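Local coordinates for protein homoserine dehydrogenase (Staphylococcus aureus M1064, PDB 4PG7) that catalyses the reversible, nicotinamide-cofactor-dependent interconversion of aspartate semialdehyde and homoserine in the aspartic acid pathway, and carries an ACT domain, at residues N382-S387 with H433-D438; A397-H402 with E427-K432; L253-V258 with A408-Q413; F378-H383 with S414-I419; V283-I288 with K439-E444. One frame throughout, in Å; residues are numbered along the deposited sequence.

Contact 1: N382-S387 with H433-D438. With LYS (lysine), chain K.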
# COMPACT_ATOMS: atom_id res chain seq x y z
N ASN A 382 -25.19 -5.09 31.00
CA ASN A 382 -26.65 -4.98 31.06
C ASN A 382 -27.19 -5.18 32.48
O ASN A 382 -26.46 -5.58 33.38
CB ASN A 382 -27.35 -6.03 30.19
CG ASN A 382 -26.73 -6.23 28.83
OD1 ASN A 382 -26.45 -7.36 28.41
ND2 ASN A 382 -26.59 -5.15 28.10
N HIS A 383 -28.48 -4.90 32.65
CA HIS A 383 -29.19 -5.06 33.94
C HIS A 383 -28.53 -4.26 35.04
O HIS A 383 -28.46 -4.71 36.17
CB HIS A 383 -29.29 -6.55 34.32
CG HIS A 383 -29.70 -7.42 33.17
ND1 HIS A 383 -30.98 -7.42 32.66
CD2 HIS A 383 -29.00 -8.30 32.41
CE1 HIS A 383 -31.05 -8.25 31.64
NE2 HIS A 383 -29.86 -8.80 31.46
N VAL A 384 -28.01 -3.08 34.70
CA VAL A 384 -27.32 -2.27 35.67
C VAL A 384 -28.34 -1.34 36.32
O VAL A 384 -29.01 -0.57 35.64
CB VAL A 384 -26.22 -1.41 35.03
CG1 VAL A 384 -25.47 -0.64 36.12
CG2 VAL A 384 -25.27 -2.30 34.22
N LYS A 385 -28.44 -1.43 37.64
CA LYS A 385 -29.26 -0.50 38.41
C LYS A 385 -28.37 0.68 38.78
O LYS A 385 -27.16 0.53 39.00
CB LYS A 385 -29.80 -1.17 39.69
CG LYS A 385 -30.57 -2.46 39.48
CD LYS A 385 -31.94 -2.24 38.86
CE LYS A 385 -32.90 -3.38 39.20
N GLY A 386 -28.97 1.85 38.84
CA GLY A 386 -28.24 3.03 39.26
C GLY A 386 -27.78 3.80 38.06
O GLY A 386 -27.92 3.37 36.92
N SER A 387 -27.24 4.96 38.34
CA SER A 387 -26.91 5.93 37.33
C SER A 387 -25.59 5.61 36.62
O SER A 387 -24.80 4.77 37.05
CB SER A 387 -26.76 7.28 38.00
OG SER A 387 -25.69 7.20 38.92
N HIS A 433 -17.56 -8.61 40.23
CA HIS A 433 -18.21 -7.49 40.92
C HIS A 433 -19.72 -7.34 40.64
O HIS A 433 -20.32 -6.32 40.94
CB HIS A 433 -17.48 -6.18 40.62
CG HIS A 433 -16.26 -6.00 41.46
ND1 HIS A 433 -16.33 -5.58 42.77
CD2 HIS A 433 -14.96 -6.31 41.24
CE1 HIS A 433 -15.12 -5.59 43.30
NE2 HIS A 433 -14.27 -6.02 42.38
N GLY A 434 -20.30 -8.36 40.02
CA GLY A 434 -21.74 -8.47 39.98
C GLY A 434 -22.40 -7.90 38.74
O GLY A 434 -23.60 -7.75 38.74
N TYR A 435 -21.62 -7.51 37.72
CA TYR A 435 -22.20 -7.02 36.49
C TYR A 435 -22.32 -8.11 35.45
O TYR A 435 -21.45 -8.98 35.33
CB TYR A 435 -21.36 -5.93 35.88
CG TYR A 435 -21.28 -4.70 36.68
CD1 TYR A 435 -22.21 -3.69 36.49
CD2 TYR A 435 -20.27 -4.52 37.61
CE1 TYR A 435 -22.13 -2.52 37.20
CE2 TYR A 435 -20.18 -3.35 38.33
CZ TYR A 435 -21.12 -2.35 38.14
OH TYR A 435 -21.04 -1.18 38.85
N GLU A 436 -23.43 -8.07 34.73
CA GLU A 436 -23.63 -8.90 33.57
C GLU A 436 -22.93 -8.25 32.41
O GLU A 436 -23.34 -7.18 31.97
CB GLU A 436 -25.12 -9.00 33.25
CG GLU A 436 -25.41 -9.93 32.08
CD GLU A 436 -24.98 -11.36 32.32
OE1 GLU A 436 -24.79 -11.78 33.48
OE2 GLU A 436 -24.85 -12.08 31.33
N VAL A 437 -21.88 -8.89 31.92
CA VAL A 437 -21.15 -8.37 30.79
C VAL A 437 -21.74 -8.98 29.53
O VAL A 437 -21.68 -10.18 29.35
CB VAL A 437 -19.64 -8.73 30.89
CG1 VAL A 437 -18.90 -8.29 29.63
CG2 VAL A 437 -19.02 -8.08 32.12
N ASP A 438 -22.30 -8.16 28.66
CA ASP A 438 -22.88 -8.66 27.42
C ASP A 438 -21.75 -9.09 26.50
O ASP A 438 -21.71 -10.21 26.04
CB ASP A 438 -23.69 -7.57 26.74
CG ASP A 438 -24.29 -8.01 25.39
OD1 ASP A 438 -24.51 -9.21 25.17
OD2 ASP A 438 -24.54 -7.14 24.55
N LYS K . -27.19 -8.81 20.48
CA LYS K . -26.23 -9.89 20.87
C LYS K . -26.00 -9.95 22.38
O LYS K . -24.92 -10.37 22.85
CB LYS K . -24.89 -9.69 20.16
CG LYS K . -23.97 -10.90 20.22
CD LYS K . -22.58 -10.55 20.71
CE LYS K . -21.77 -11.81 20.88
NZ LYS K . -20.38 -11.57 21.36
OXT LYS K . -26.90 -9.58 23.16
O HOH W 1 -25.53 -6.45 35.72
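The rings of His383 and Tyr435 are both met at the edge and near the ring plane: Glu436 CG lies 4.0 Å from His383 CD2, and Val384 CG1 the same distance from Tyr435 CE1. His383 and Glu436 run side by side, whereas Val384 slants across its tyrosine. The amide of Asn382 is turned 46° from the carboxylate of Asp438, its OD1 pressed to 3.2 Å from Asp438 CB while ND2 serves Ser414. Backbone polar groups complete the join. Asn382 N donates to Glu436 O over 3.0 Å, and one water accepts from Glu436 N and donates to Asn382 O. Asp438 belongs to the pocket of the bound lysine; Asp438 OD1 is 2.6 Å from LYS O, so one of the two acids probably holds a proton. Around the contact, Tyr435 OH bonds Glu394, and Tyr435 and Val437 rest on helix 427-432. Segment 433-438 leads from that helix into strand 436-444, beside strand 375-382, whose outgoing loop is 382-387.

Contact 2: A397-H402 with E427-K432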
# COMPACT_ATOMS: atom_id res chain seq x y z
N ALA A 397 -13.08 2.49 40.81
CA ALA A 397 -12.64 1.83 42.03
C ALA A 397 -12.13 0.43 41.77
O ALA A 397 -11.18 -0.02 42.41
CB ALA A 397 -13.76 1.79 43.05
N ILE A 398 -12.75 -0.29 40.83
CA ILE A 398 -12.43 -1.71 40.72
C ILE A 398 -11.31 -2.00 39.69
O ILE A 398 -10.58 -2.98 39.83
CB ILE A 398 -13.67 -2.60 40.45
CG1 ILE A 398 -14.24 -2.37 39.07
CG2 ILE A 398 -14.75 -2.37 41.50
CD1 ILE A 398 -15.11 -3.52 38.61
N LEU A 399 -11.16 -1.14 38.69
CA LEU A 399 -10.21 -1.42 37.62
C LEU A 399 -8.80 -1.30 38.14
O LEU A 399 -8.53 -0.44 38.97
CB LEU A 399 -10.40 -0.44 36.47
CG LEU A 399 -11.62 -0.70 35.58
CD1 LEU A 399 -11.81 0.47 34.63
CD2 LEU A 399 -11.49 -2.01 34.82
N PRO A 400 -7.88 -2.14 37.65
CA PRO A 400 -6.45 -1.85 37.90
C PRO A 400 -6.04 -0.60 37.12
O PRO A 400 -6.87 0.00 36.42
CB PRO A 400 -5.72 -3.08 37.34
CG PRO A 400 -6.67 -3.68 36.34
CD PRO A 400 -8.08 -3.24 36.69
N PHE A 401 -4.78 -0.19 37.24
CA PHE A 401 -4.39 1.09 36.69
C PHE A 401 -4.55 1.06 35.19
O PHE A 401 -4.34 0.01 34.53
CB PHE A 401 -2.97 1.52 37.11
CG PHE A 401 -1.88 0.92 36.27
CD1 PHE A 401 -1.33 1.64 35.21
CD2 PHE A 401 -1.37 -0.34 36.57
CE1 PHE A 401 -0.30 1.09 34.45
CE2 PHE A 401 -0.34 -0.89 35.81
CZ PHE A 401 0.19 -0.17 34.75
N HIS A 402 -4.98 2.20 34.68
CA HIS A 402 -5.22 2.36 33.27
C HIS A 402 -5.05 3.83 32.86
O HIS A 402 -4.93 4.70 33.69
CB HIS A 402 -6.64 1.85 32.94
CG HIS A 402 -7.71 2.52 33.73
ND1 HIS A 402 -7.99 2.21 35.04
CD2 HIS A 402 -8.54 3.54 33.40
CE1 HIS A 402 -8.96 2.99 35.47
NE2 HIS A 402 -9.32 3.80 34.50
N GLU A 427 -13.06 -8.27 31.80
CA GLU A 427 -14.35 -8.96 31.79
C GLU A 427 -14.59 -9.79 33.06
O GLU A 427 -15.66 -9.70 33.65
CB GLU A 427 -14.50 -9.83 30.53
CG GLU A 427 -15.72 -10.75 30.57
CD GLU A 427 -16.14 -11.30 29.22
OE1 GLU A 427 -15.43 -11.10 28.21
OE2 GLU A 427 -17.22 -11.93 29.17
N GLU A 428 -13.63 -10.61 33.46
CA GLU A 428 -13.82 -11.48 34.63
C GLU A 428 -13.96 -10.66 35.88
O GLU A 428 -14.78 -10.93 36.73
CB GLU A 428 -12.61 -12.41 34.79
CG GLU A 428 -12.56 -13.51 33.74
CD GLU A 428 -11.69 -14.68 34.17
OE1 GLU A 428 -11.58 -15.64 33.36
OE2 GLU A 428 -11.10 -14.66 35.29
N LEU A 429 -13.12 -9.64 35.98
CA LEU A 429 -13.14 -8.76 37.10
C LEU A 429 -14.52 -8.07 37.26
O LEU A 429 -15.10 -8.03 38.35
CB LEU A 429 -12.03 -7.72 36.91
CG LEU A 429 -12.02 -6.58 37.90
CD1 LEU A 429 -11.69 -7.10 39.30
CD2 LEU A 429 -10.99 -5.56 37.45
N ILE A 430 -15.02 -7.52 36.16
CA ILE A 430 -16.31 -6.84 36.17
C ILE A 430 -17.43 -7.83 36.53
O ILE A 430 -18.34 -7.49 37.28
CB ILE A 430 -16.54 -6.11 34.84
CG1 ILE A 430 -15.57 -4.93 34.75
CG2 ILE A 430 -17.97 -5.60 34.70
CD1 ILE A 430 -15.41 -4.33 33.38
N THR A 431 -17.31 -9.05 36.02
CA THR A 431 -18.25 -10.14 36.31
C THR A 431 -18.25 -10.52 37.79
O THR A 431 -19.32 -10.62 38.39
CB THR A 431 -17.94 -11.37 35.43
OG1 THR A 431 -18.15 -11.01 34.06
CG2 THR A 431 -18.82 -12.55 35.77
N LYS A 432 -17.08 -10.64 38.41
CA LYS A 432 -17.04 -10.97 39.83
C LYS A 432 -17.55 -9.84 40.74
O LYS A 432 -17.91 -10.09 41.89
CB LYS A 432 -15.65 -11.50 40.26
CG LYS A 432 -14.57 -10.45 40.36
CD LYS A 432 -13.53 -10.69 41.46
CE LYS A 432 -12.10 -10.64 40.94
NZ LYS A 432 -11.10 -10.54 42.06
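On the helix whose Leu429 and Ile430 touch Ile398, the carbonyl oxygen of Glu427 is gripped twice: Thr431 N reaches it at 3.0 Å and Thr431 OG1 at 2.8 Å, from opposite faces of the carbonyl plane. The hydroxyl is thereby folded back onto its own helix. The other segment has a comparable local clasp, where His402 ND1 donates to Pro400 O over 2.8 Å, nearly straight at 170° and in both the ring plane and the carbonyl plane. Leu399 CD1 covers one face of that imidazole, near its rim, and the ring's rotation is thus constrained from two directions. Between the segments the contact is apolar. It joins the two helices of the ACT domain, a βαββαβ fold whose helices pack on one side of its sheet: segment 397-402 is the end of helix 388-398 and the turn beyond it. Leu429 makes most of the contacts. With CG anti to its own N (chi1 171°), it sends CD2 tip to tip against Pro400 CD at 3.8 Å, and the same methyl lies 3.5 Å from Ile398 O. Ile398 has CG1 between N and the carbonyl carbon (chi1 69°), a setting that carries CD1 across Ile430 at about a right angle, 4.1 Å from Ile430 CG1. Ile430 also leans on Val379 and Val381 of the sheet, and Leu399 on Ile419.

Contact 3: L253-V258 with A408-Q413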
# COMPACT_ATOMS: atom_id res chain seq x y z
N LEU A 253 -26.72 -2.30 15.65
CA LEU A 253 -26.75 -0.89 15.37
C LEU A 253 -26.48 -0.08 16.63
O LEU A 253 -25.82 0.96 16.58
CB LEU A 253 -28.08 -0.55 14.70
CG LEU A 253 -28.23 0.84 14.11
CD1 LEU A 253 -27.14 1.11 13.10
CD2 LEU A 253 -29.63 0.97 13.51
N THR A 254 -26.93 -0.58 17.77
CA THR A 254 -26.63 0.06 19.03
C THR A 254 -25.11 0.08 19.28
O THR A 254 -24.58 1.09 19.74
CB THR A 254 -27.37 -0.64 20.18
OG1 THR A 254 -28.77 -0.61 19.89
CG2 THR A 254 -27.12 0.05 21.48
N ASP A 255 -24.41 -1.01 18.99
CA ASP A 255 -22.95 -1.05 19.17
C ASP A 255 -22.33 0.02 18.31
O ASP A 255 -21.51 0.78 18.77
CB ASP A 255 -22.35 -2.39 18.80
CG ASP A 255 -22.79 -3.50 19.72
OD1 ASP A 255 -22.67 -3.33 20.95
OD2 ASP A 255 -23.26 -4.54 19.23
N ILE A 256 -22.76 0.08 17.06
CA ILE A 256 -22.25 1.03 16.11
C ILE A 256 -22.49 2.48 16.54
O ILE A 256 -21.59 3.31 16.46
CB ILE A 256 -22.84 0.77 14.71
CG1 ILE A 256 -22.14 -0.45 14.13
CG2 ILE A 256 -22.66 1.98 13.81
CD1 ILE A 256 -22.79 -1.01 12.91
N ASN A 257 -23.70 2.78 16.99
CA ASN A 257 -24.04 4.16 17.38
C ASN A 257 -23.40 4.60 18.71
O ASN A 257 -23.00 5.76 18.86
CB ASN A 257 -25.56 4.35 17.39
CG ASN A 257 -26.14 4.30 15.98
OD1 ASN A 257 -25.43 4.51 15.01
ND2 ASN A 257 -27.42 4.01 15.86
N VAL A 258 -23.27 3.67 19.65
CA VAL A 258 -22.57 3.97 20.88
C VAL A 258 -21.06 4.16 20.58
O VAL A 258 -20.44 5.12 21.04
CB VAL A 258 -22.79 2.84 21.90
CG1 VAL A 258 -21.91 3.05 23.13
CG2 VAL A 258 -24.24 2.78 22.33
N ALA A 408 -20.75 5.40 28.49
CA ALA A 408 -21.85 5.89 27.69
C ALA A 408 -23.10 5.05 27.96
O ALA A 408 -22.99 3.86 28.31
CB ALA A 408 -21.52 5.78 26.22
N ASN A 409 -24.26 5.67 27.76
CA ASN A 409 -25.52 4.98 27.73
C ASN A 409 -25.55 4.07 26.52
O ASN A 409 -25.15 4.45 25.46
CB ASN A 409 -26.69 5.96 27.64
CG ASN A 409 -26.88 6.76 28.91
OD1 ASN A 409 -26.80 7.98 28.90
ND2 ASN A 409 -27.13 6.07 29.99
N TYR A 410 -26.02 2.85 26.70
CA TYR A 410 -26.07 1.90 25.62
C TYR A 410 -27.52 1.61 25.28
O TYR A 410 -27.90 1.67 24.13
CB TYR A 410 -25.34 0.63 26.04
CG TYR A 410 -25.23 -0.46 25.02
CD1 TYR A 410 -24.12 -0.53 24.18
CD2 TYR A 410 -26.19 -1.46 24.92
CE1 TYR A 410 -23.98 -1.55 23.26
CE2 TYR A 410 -26.06 -2.49 24.01
CZ TYR A 410 -24.95 -2.52 23.17
OH TYR A 410 -24.78 -3.54 22.27
N ASP A 411 -28.29 1.24 26.30
CA ASP A 411 -29.71 0.95 26.17
C ASP A 411 -30.29 1.03 27.59
O ASP A 411 -29.58 1.42 28.53
CB ASP A 411 -29.90 -0.45 25.56
CG ASP A 411 -31.29 -0.66 24.99
OD1 ASP A 411 -32.18 0.19 25.24
OD2 ASP A 411 -31.51 -1.69 24.32
N ASN A 412 -31.55 0.68 27.77
CA ASN A 412 -32.19 0.66 29.10
C ASN A 412 -31.45 -0.21 30.12
O ASN A 412 -31.30 -1.40 29.91
CB ASN A 412 -33.63 0.18 28.97
CG ASN A 412 -34.49 1.10 28.12
OD1 ASN A 412 -34.48 2.33 28.31
ND2 ASN A 412 -35.26 0.53 27.20
N GLN A 413 -31.01 0.39 31.21
CA GLN A 413 -30.15 -0.28 32.20
C GLN A 413 -28.89 -0.96 31.58
O GLN A 413 -28.39 -1.96 32.11
CB GLN A 413 -30.96 -1.29 33.02
CG GLN A 413 -32.02 -0.66 33.91
CD GLN A 413 -32.74 -1.65 34.80
OE1 GLN A 413 -33.18 -1.30 35.89
NE2 GLN A 413 -32.86 -2.91 34.35
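Tyr410 reaches from the ACT-domain strand 408-411 to Thr254, Asp255 and Val258 of a helix that runs nearly antiparallel to it, at 167°; the strand ends in a classic beta bulge, Tyr410 and Asp411 both facing Ser414. One polar bond spans the interface. Tyr410 OH donates to Asp255 OD1, which lies at the edge of the ring near its plane, over a very short 2.5 Å, with the carboxylate turned 50° from the ring. Asp255 OD2 has partners of its own, a salt bridge from Lys439 and the backbone N of Thr252, two residues of the lysine pocket, and the carboxylate is probably held firmly as a result. Apolar contact follows along the helix: Val258 CG1 touches Ala408 CB at 4.1 Å, and Val258 CG2 lies 3.8 Å from Tyr410 CD1. A CH-pi contact lies over one face of the ring. Thr254, its methyl anti to N, sets CG2 3.7 Å from the Tyr410 ring centroid, only 8° off the normal.

Contact 4: F378-H383 with S414-I419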
# COMPACT_ATOMS: atom_id res chain seq x y z
N PHE A 378 -13.73 -2.27 24.89
CA PHE A 378 -15.08 -1.73 24.89
C PHE A 378 -15.95 -2.77 25.56
O PHE A 378 -16.05 -3.88 25.08
CB PHE A 378 -15.54 -1.54 23.44
CG PHE A 378 -16.99 -1.18 23.27
CD1 PHE A 378 -17.46 0.08 23.54
CD2 PHE A 378 -17.87 -2.09 22.69
CE1 PHE A 378 -18.79 0.43 23.30
CE2 PHE A 378 -19.19 -1.75 22.45
CZ PHE A 378 -19.65 -0.48 22.75
N VAL A 379 -16.54 -2.41 26.68
CA VAL A 379 -17.25 -3.36 27.53
C VAL A 379 -18.71 -2.93 27.64
O VAL A 379 -18.98 -1.80 28.02
CB VAL A 379 -16.65 -3.39 28.95
CG1 VAL A 379 -17.39 -4.43 29.79
CG2 VAL A 379 -15.16 -3.70 28.92
N VAL A 380 -19.63 -3.83 27.33
CA VAL A 380 -21.07 -3.58 27.45
C VAL A 380 -21.65 -4.39 28.60
O VAL A 380 -21.45 -5.61 28.66
CB VAL A 380 -21.81 -4.00 26.18
CG1 VAL A 380 -23.29 -3.68 26.29
CG2 VAL A 380 -21.21 -3.30 24.97
N VAL A 381 -22.30 -3.70 29.53
CA VAL A 381 -22.90 -4.31 30.70
C VAL A 381 -24.41 -4.06 30.67
O VAL A 381 -24.85 -2.94 30.36
CB VAL A 381 -22.31 -3.80 32.03
CG1 VAL A 381 -20.83 -4.10 32.10
CG2 VAL A 381 -22.53 -2.30 32.18
N ASN A 382 -25.19 -5.09 31.00
CA ASN A 382 -26.65 -4.98 31.06
C ASN A 382 -27.19 -5.18 32.48
O ASN A 382 -26.46 -5.58 33.38
CB ASN A 382 -27.35 -6.03 30.19
CG ASN A 382 -26.73 -6.23 28.83
OD1 ASN A 382 -26.45 -7.36 28.41
ND2 ASN A 382 -26.59 -5.15 28.10
N HIS A 383 -28.48 -4.90 32.65
CA HIS A 383 -29.19 -5.06 33.94
C HIS A 383 -28.53 -4.26 35.04
O HIS A 383 -28.46 -4.71 36.17
CB HIS A 383 -29.29 -6.55 34.32
CG HIS A 383 -29.70 -7.42 33.17
ND1 HIS A 383 -30.98 -7.42 32.66
CD2 HIS A 383 -29.00 -8.30 32.41
CE1 HIS A 383 -31.05 -8.25 31.64
NE2 HIS A 383 -29.86 -8.80 31.46
N SER A 414 -28.38 -0.39 30.49
CA SER A 414 -27.15 -0.87 29.86
C SER A 414 -26.22 0.29 29.63
O SER A 414 -26.64 1.34 29.18
CB SER A 414 -27.42 -1.58 28.54
OG SER A 414 -28.12 -2.78 28.76
N TYR A 415 -24.95 0.08 29.94
CA TYR A 415 -23.90 1.07 29.76
C TYR A 415 -22.76 0.40 29.04
O TYR A 415 -22.59 -0.84 29.10
CB TYR A 415 -23.38 1.60 31.10
CG TYR A 415 -24.45 2.21 31.97
CD1 TYR A 415 -25.11 3.36 31.58
CD2 TYR A 415 -24.80 1.63 33.18
CE1 TYR A 415 -26.11 3.92 32.36
CE2 TYR A 415 -25.79 2.19 33.98
CZ TYR A 415 -26.45 3.32 33.56
OH TYR A 415 -27.43 3.86 34.34
N ALA A 416 -21.96 1.22 28.38
CA ALA A 416 -20.74 0.76 27.75
C ALA A 416 -19.61 1.58 28.32
O ALA A 416 -19.80 2.74 28.68
CB ALA A 416 -20.82 0.95 26.24
N ALA A 417 -18.43 0.98 28.39
CA ALA A 417 -17.23 1.67 28.84
C ALA A 417 -16.13 1.40 27.83
O ALA A 417 -15.97 0.29 27.39
CB ALA A 417 -16.79 1.16 30.21
N VAL A 418 -15.36 2.43 27.49
CA VAL A 418 -14.11 2.23 26.80
C VAL A 418 -13.00 2.53 27.79
O VAL A 418 -12.93 3.60 28.37
CB VAL A 418 -13.99 3.14 25.53
CG1 VAL A 418 -12.56 3.13 24.97
CG2 VAL A 418 -15.01 2.69 24.49
N ILE A 419 -12.11 1.55 27.93
CA ILE A 419 -11.04 1.63 28.87
C ILE A 419 -9.74 1.50 28.08
O ILE A 419 -9.56 0.54 27.33
CB ILE A 419 -11.13 0.51 29.92
CG1 ILE A 419 -12.52 0.49 30.54
CG2 ILE A 419 -10.09 0.73 30.99
CD1 ILE A 419 -12.94 -0.88 31.01
O HOH W 2 -30.03 -4.08 30.48
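Val379 with Ala417 and Val381 with Tyr415 form two antiparallel hydrogen-bonded pairs that satisfy the facing amides and carbonyls of both strands. Val379 N donates to Ala417 O over 2.8 Å, and Ala417 N answers to Val379 O. In the next pair Val381 N meets Tyr415 O almost straight, at 176°, while the return bond from Tyr415 N to Val381 O is longer, 3.1 Å. The non-hydrogen-bonded pair between them, Val380 with Ala416, adds CA-H...O contacts, Ala416 CA lying 3.1 Å from Val379 O. Beyond the last pair the Ser414 hydroxyl takes over: Asn382 ND2 donates to Ser414 OG over 2.9 Å, tilted 18° from the amide plane, and a water that accepts from His383 N bonds the same oxygen. Tyr415 OH is satisfied by Gly386 O. On the Phe378 and Val380 face, Val418 CG2 sits at the edge of the phenyl ring, 3.7 Å from Phe378 CD1, and Ala416 CB approaches CE1 of the same ring. Strand 375-382 lies between 414-422 and 436-444 in the ACT sheet; helix 253-262 covers the Phe378 face, while Ile430 of helix 427-432 packs against Val379 and Val381 on the other.

Contact 5: V283-I288 with K439-E444. With LYS (lysine), chain K.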
# COMPACT_ATOMS: atom_id res chain seq x y z
N VAL A 283 -9.25 -12.52 14.90
CA VAL A 283 -10.19 -11.86 14.03
C VAL A 283 -11.39 -11.56 14.90
O VAL A 283 -11.97 -12.48 15.47
CB VAL A 283 -10.65 -12.79 12.90
CG1 VAL A 283 -11.77 -12.16 12.10
CG2 VAL A 283 -9.49 -13.11 11.98
N GLU A 284 -11.79 -10.30 15.01
CA GLU A 284 -13.01 -9.97 15.74
C GLU A 284 -13.46 -8.54 15.53
O GLU A 284 -12.67 -7.67 15.12
CB GLU A 284 -12.84 -10.25 17.24
CG GLU A 284 -11.80 -9.41 17.89
CD GLU A 284 -11.50 -9.87 19.32
OE1 GLU A 284 -12.45 -10.04 20.13
OE2 GLU A 284 -10.32 -10.03 19.61
N PRO A 285 -14.74 -8.27 15.83
CA PRO A 285 -15.24 -6.89 15.84
C PRO A 285 -14.46 -6.03 16.81
O PRO A 285 -14.21 -6.43 17.95
CB PRO A 285 -16.70 -7.05 16.29
CG PRO A 285 -17.05 -8.45 15.99
CD PRO A 285 -15.79 -9.25 16.14
N THR A 286 -14.01 -4.88 16.32
CA THR A 286 -13.03 -4.04 16.97
C THR A 286 -13.42 -2.58 16.78
O THR A 286 -13.80 -2.18 15.67
CB THR A 286 -11.64 -4.29 16.34
OG1 THR A 286 -11.30 -5.67 16.52
CG2 THR A 286 -10.58 -3.44 16.94
N LEU A 287 -13.39 -1.79 17.84
CA LEU A 287 -13.63 -0.36 17.69
C LEU A 287 -12.32 0.25 17.24
O LEU A 287 -11.25 -0.08 17.77
CB LEU A 287 -14.08 0.29 18.98
CG LEU A 287 -15.57 0.28 19.30
CD1 LEU A 287 -16.05 -1.15 19.52
CD2 LEU A 287 -15.82 1.15 20.51
N ILE A 288 -12.40 1.11 16.23
CA ILE A 288 -11.26 1.77 15.65
C ILE A 288 -11.50 3.26 15.74
O ILE A 288 -12.53 3.76 15.27
CB ILE A 288 -11.10 1.45 14.13
CG1 ILE A 288 -10.94 -0.05 13.90
CG2 ILE A 288 -9.87 2.18 13.55
CD1 ILE A 288 -9.63 -0.60 14.45
N LYS A 439 -20.79 -8.19 26.29
CA LYS A 439 -19.65 -8.52 25.49
C LYS A 439 -18.55 -7.48 25.62
O LYS A 439 -18.77 -6.39 26.15
CB LYS A 439 -20.07 -8.60 24.04
CG LYS A 439 -20.60 -7.31 23.49
CD LYS A 439 -21.45 -7.61 22.26
CE LYS A 439 -22.10 -6.36 21.71
NZ LYS A 439 -23.02 -6.75 20.60
N VAL A 440 -17.40 -7.85 25.09
CA VAL A 440 -16.22 -7.02 25.11
C VAL A 440 -15.64 -7.06 23.72
O VAL A 440 -15.42 -8.14 23.16
CB VAL A 440 -15.18 -7.54 26.14
CG1 VAL A 440 -13.91 -6.71 26.11
CG2 VAL A 440 -15.76 -7.52 27.55
N TYR A 441 -15.38 -5.89 23.17
CA TYR A 441 -14.65 -5.77 21.91
C TYR A 441 -13.32 -5.06 22.18
O TYR A 441 -13.28 -4.14 23.00
CB TYR A 441 -15.42 -4.95 20.90
CG TYR A 441 -16.75 -5.49 20.42
CD1 TYR A 441 -17.06 -6.84 20.47
CD2 TYR A 441 -17.67 -4.64 19.83
CE1 TYR A 441 -18.28 -7.31 20.01
CE2 TYR A 441 -18.88 -5.11 19.36
CZ TYR A 441 -19.17 -6.43 19.43
OH TYR A 441 -20.38 -6.89 18.92
N PRO A 442 -12.25 -5.45 21.48
CA PRO A 442 -11.02 -4.66 21.57
C PRO A 442 -11.20 -3.30 20.95
O PRO A 442 -12.10 -3.11 20.12
CB PRO A 442 -9.97 -5.47 20.77
CG PRO A 442 -10.75 -6.43 19.97
CD PRO A 442 -12.10 -6.62 20.61
N VAL A 443 -10.36 -2.36 21.36
CA VAL A 443 -10.37 -1.00 20.86
C VAL A 443 -8.98 -0.70 20.37
O VAL A 443 -8.00 -0.92 21.10
CB VAL A 443 -10.78 0.01 21.94
CG1 VAL A 443 -10.71 1.43 21.41
CG2 VAL A 443 -12.17 -0.30 22.48
N GLU A 444 -8.88 -0.24 19.12
CA GLU A 444 -7.60 0.08 18.49
C GLU A 444 -7.54 1.52 18.02
O GLU A 444 -8.57 2.21 17.89
CB GLU A 444 -7.33 -0.82 17.30
CG GLU A 444 -7.00 -2.26 17.66
CD GLU A 444 -5.60 -2.44 18.23
OE1 GLU A 444 -4.85 -1.46 18.37
OE2 GLU A 444 -5.26 -3.60 18.55
N LYS K . -27.19 -8.81 20.48
CA LYS K . -26.23 -9.89 20.87
C LYS K . -26.00 -9.95 22.38
O LYS K . -24.92 -10.37 22.85
CB LYS K . -24.89 -9.69 20.16
CG LYS K . -23.97 -10.90 20.22
CD LYS K . -22.58 -10.55 20.71
CE LYS K . -21.77 -11.81 20.88
NZ LYS K . -20.38 -11.57 21.36
OXT LYS K . -26.90 -9.58 23.16
O HOH W 3 -12.98 -9.49 22.72
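Pro285 sets CB over the face of the Tyr441 ring, 4.0 Å from its centroid and 9° off the normal, a CH-pi contact. Leu287 crosses the same tyrosine at about a right angle and puts CD1 at the ring edge, 3.9 Å from Tyr441 CD2. Glu284 and Pro442 come from opposite directions; with CG between N and the carbonyl carbon (chi1 64°), the glutamate brings OE1 to 3.5 Å from Pro442 CD, and a water joins OE1 to Val440 O. These side chains flank a parallel strand pairing that links the ACT domain's last strand, 436-444, to strand 278-289, which belongs to the homoserine dehydrogenase family region earlier in the chain. The backbone of Leu287 is bonded at both its N and its O: Leu287 N donates to Pro442 O, and Glu444 N to Leu287 O over 2.7 Å. Ile288 slants over Glu444, whose carboxylate forms salt bridges with Lys271 and Lys173. Towards the bound lysine, Lys439 extends its NZ to Tyr441 OH at 3.1 Å and Asp255, passing 3.5 Å from ligand CB.

How the contacts relate
Contact 4 pairs strands 375-382 and 414-422 within the ACT sheet, and contact 1, about 8 Å away between centres, shares Asn382 and His383 with it. Contact 2 joins the two ACT helices about 12 Å from contact 4, on the face away from helix 253-262. Contacts 3 and 5 tie this domain to earlier parts of the chain, one through helix 253-262, the other through strand 278-289. Contacts 1 and 5 divide strand 436-444 between them, their centres about 20 Å apart, and both touch the bound lysine. Along the chain contacts 1, 2 and 4 nest inside the loop closed by contact 5, whereas contact 3 crosses it. The lysine pocket thus lies where the ACT domain meets its neighbour, bridged by Asp255 and Lys439.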